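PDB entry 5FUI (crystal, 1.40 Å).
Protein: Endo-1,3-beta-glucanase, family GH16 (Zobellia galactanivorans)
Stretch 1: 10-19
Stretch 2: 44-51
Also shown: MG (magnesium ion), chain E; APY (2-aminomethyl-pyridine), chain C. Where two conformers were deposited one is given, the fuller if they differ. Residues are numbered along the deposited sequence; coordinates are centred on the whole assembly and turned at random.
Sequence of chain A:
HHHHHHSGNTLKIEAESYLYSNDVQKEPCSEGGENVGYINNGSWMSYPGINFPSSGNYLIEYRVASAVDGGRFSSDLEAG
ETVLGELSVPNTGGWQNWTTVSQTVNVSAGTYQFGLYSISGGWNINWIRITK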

# COMPACT_ATOMS: atom_id res chain seq x y z
N THR A 10 10.02 -12.98 2.39
CA THR A 10 8.88 -12.08 2.35
C THR A 10 8.78 -11.21 3.64
O THR A 10 9.09 -11.69 4.75
CB THR A 10 7.55 -12.85 2.10
OG1 THR A 10 7.60 -13.55 0.84
CG2 THR A 10 6.37 -11.93 2.13
N LEU A 11 8.36 -9.95 3.46
CA LEU A 11 8.11 -9.01 4.54
C LEU A 11 6.63 -8.59 4.40
O LEU A 11 6.27 -8.07 3.30
CB LEU A 11 9.02 -7.81 4.44
CG LEU A 11 8.65 -6.69 5.43
CD1 LEU A 11 9.03 -7.10 6.89
CD2 LEU A 11 9.31 -5.35 5.07
N LYS A 12 5.79 -8.85 5.42
CA LYS A 12 4.41 -8.39 5.39
C LYS A 12 4.24 -7.19 6.29
O LYS A 12 4.63 -7.24 7.50
CB LYS A 12 3.44 -9.54 5.72
CG LYS A 12 1.96 -9.24 5.58
CD LYS A 12 1.28 -10.59 5.76
CE LYS A 12 -0.19 -10.48 5.61
NZ LYS A 12 -0.94 -11.54 6.31
N ILE A 13 3.77 -6.07 5.73
CA ILE A 13 3.54 -4.81 6.47
C ILE A 13 2.04 -4.64 6.61
O ILE A 13 1.33 -4.47 5.60
CB ILE A 13 4.08 -3.57 5.73
CG1 ILE A 13 5.57 -3.74 5.48
CG2 ILE A 13 3.82 -2.25 6.46
CD1 ILE A 13 6.05 -2.87 4.31
N GLU A 14 1.50 -4.66 7.85
CA GLU A 14 0.06 -4.47 8.02
C GLU A 14 -0.21 -3.01 7.68
O GLU A 14 0.52 -2.13 8.11
CB GLU A 14 -0.45 -4.82 9.45
CG GLU A 14 -0.30 -6.31 9.72
CD GLU A 14 -1.24 -7.17 8.75
OE1 GLU A 14 -2.30 -6.65 8.21
OE2 GLU A 14 -0.95 -8.35 8.54
N ALA A 15 -1.19 -2.74 6.84
CA ALA A 15 -1.36 -1.36 6.33
C ALA A 15 -1.70 -0.38 7.48
O ALA A 15 -1.49 0.84 7.34
CB ALA A 15 -2.45 -1.32 5.23
N GLU A 16 -2.36 -0.91 8.55
CA GLU A 16 -2.78 -0.07 9.69
C GLU A 16 -1.57 0.30 10.58
O GLU A 16 -1.75 0.98 11.55
CB GLU A 16 -3.93 -0.76 10.44
CG GLU A 16 -3.51 -1.96 11.29
CD GLU A 16 -3.54 -3.28 10.53
OE1 GLU A 16 -3.49 -3.31 9.26
OE2 GLU A 16 -3.67 -4.35 11.18
N SER A 17 -0.38 -0.20 10.27
CA SER A 17 0.84 -0.01 11.09
C SER A 17 1.60 1.23 10.74
O SER A 17 2.75 1.41 11.19
CB SER A 17 1.73 -1.27 11.01
OG SER A 17 2.44 -1.30 9.77
N TYR A 18 0.99 2.12 9.96
CA TYR A 18 1.72 3.33 9.55
C TYR A 18 2.15 4.22 10.75
O TYR A 18 1.46 4.18 11.80
CB TYR A 18 0.85 4.23 8.64
CG TYR A 18 -0.56 4.50 9.11
CD1 TYR A 18 -0.83 5.46 10.12
CD2 TYR A 18 -1.62 3.84 8.52
CE1 TYR A 18 -2.16 5.71 10.55
CE2 TYR A 18 -2.90 4.08 8.88
CZ TYR A 18 -3.17 5.03 9.88
OH TYR A 18 -4.48 5.22 10.27
N LEU A 19 3.27 4.92 10.63
CA LEU A 19 3.66 5.90 11.71
C LEU A 19 2.96 7.20 11.46
O LEU A 19 2.55 7.81 12.44
CB LEU A 19 5.17 6.07 11.73
CG LEU A 19 5.77 7.04 12.74
CD1 LEU A 19 5.51 6.52 14.13
CD2 LEU A 19 7.30 7.16 12.50
N TRP A 44 -2.76 9.72 2.55
CA TRP A 44 -1.56 8.95 2.44
C TRP A 44 -1.19 8.28 3.72
O TRP A 44 -1.74 8.61 4.80
CB TRP A 44 -0.36 9.80 1.91
CG TRP A 44 -0.12 11.08 2.73
CD1 TRP A 44 -0.62 12.35 2.51
CD2 TRP A 44 0.63 11.16 4.00
NE1 TRP A 44 -0.21 13.22 3.51
CE2 TRP A 44 0.51 12.52 4.47
CE3 TRP A 44 1.28 10.20 4.83
CZ2 TRP A 44 1.07 12.93 5.65
CZ3 TRP A 44 1.91 10.67 6.02
CH2 TRP A 44 1.79 12.00 6.39
N MET A 45 -0.23 7.35 3.63
CA MET A 45 0.27 6.65 4.82
C MET A 45 1.75 6.48 4.64
O MET A 45 2.21 6.22 3.52
CB MET A 45 -0.38 5.29 4.96
CG MET A 45 -1.88 5.29 5.14
SD MET A 45 -2.80 5.26 3.50
CE MET A 45 -2.65 3.57 3.11
N SER A 46 2.50 6.51 5.73
CA SER A 46 3.96 6.38 5.65
C SER A 46 4.44 5.33 6.67
O SER A 46 4.06 5.39 7.83
CB SER A 46 4.58 7.76 5.95
OG SER A 46 5.97 7.81 5.97
N TYR A 47 5.34 4.45 6.22
CA TYR A 47 5.86 3.31 7.02
C TYR A 47 7.39 3.41 7.10
O TYR A 47 8.09 3.20 6.13
CB TYR A 47 5.47 2.01 6.28
CG TYR A 47 3.99 1.89 6.01
CD1 TYR A 47 3.41 2.45 4.84
CD2 TYR A 47 3.12 1.26 6.96
CE1 TYR A 47 2.03 2.33 4.60
CE2 TYR A 47 1.74 1.15 6.71
CZ TYR A 47 1.19 1.75 5.54
OH TYR A 47 -0.12 1.70 5.24
N PRO A 48 7.94 3.78 8.26
CA PRO A 48 9.41 3.91 8.37
C PRO A 48 10.10 2.52 8.50
O PRO A 48 9.52 1.50 8.90
CB PRO A 48 9.59 4.72 9.65
CG PRO A 48 8.50 4.19 10.51
CD PRO A 48 7.30 4.22 9.52
N GLY A 49 11.37 2.53 8.13
CA GLY A 49 12.22 1.41 8.46
C GLY A 49 12.00 0.18 7.66
O GLY A 49 12.22 -0.97 8.13
N ILE A 50 11.59 0.33 6.39
CA ILE A 50 11.36 -0.86 5.55
C ILE A 50 12.71 -1.26 4.87
O ILE A 50 13.33 -0.44 4.09
CB ILE A 50 10.23 -0.60 4.50
CG1 ILE A 50 8.93 -0.15 5.18
CG2 ILE A 50 10.13 -1.85 3.63
CD1 ILE A 50 8.55 -1.02 6.34
N ASN A 51 13.15 -2.46 5.21
CA ASN A 51 14.44 -2.90 4.73
C ASN A 51 14.32 -3.75 3.43
O ASN A 51 13.47 -4.66 3.33
CB ASN A 51 15.26 -3.65 5.82
CG ASN A 51 16.65 -4.03 5.31
OD1 ASN A 51 17.53 -3.17 5.14
ND2 ASN A 51 16.83 -5.32 5.01
MG MG E . -4.35 -5.17 8.02
N APY C . 5.40 9.58 0.50
CM APY C . 4.05 9.31 0.97
C2 APY C . 4.08 10.55 1.85
C3 APY C . 3.49 11.70 1.38
C4 APY C . 3.56 12.91 2.12
C5 APY C . 4.32 12.93 3.30
C6 APY C . 4.92 11.77 3.77
N1 APY C . 4.83 10.62 3.01
O HOH W 1 -4.42 -6.68 9.80

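Strands need not share a ladder of backbone hydrogen bonds to hold together; side chains can do most of the work, as this family GH16 glucanase illustrates. Strand 10-14 and strand 44-51 run roughly antiparallel, at 156°, but their axes come no closer than 9.5 Å, a spacing that leaves room for side chains between them. Only beyond the first strand does the chain close in, bringing the CA atoms of Tyr 18 and Tyr 47 to 4.9 Å.

Two hydrogen bonds cross the gap. Leu 19 N donates to Ser 46 O at 2.9 Å, a backbone pairing, while Tyr 47 OH reaches Ala 15 O at 2.7 Å, so the buried phenol finds an acceptor in the turn. That turn is itself braced by Glu 14 O, which accepts from both Ser 17 N (3.0 Å) and Ser 17 OG (2.7 Å).

Apolar contacts fill the remainder. Ile 13 CD1 meets Ile 50 CD1 at 3.7 Å, and Ile 13 CG2 lies 3.6 Å from Tyr 47 CD2. Tyr 18 CB sits over a face of the Tyr 47 ring, 3.7 Å from Tyr 47 CE2, in a CH-pi contact. Tyr 18 CD2 packs against Met 45 CG (3.7 Å), and Leu 19 CB against Pro 48 CD (3.6 Å).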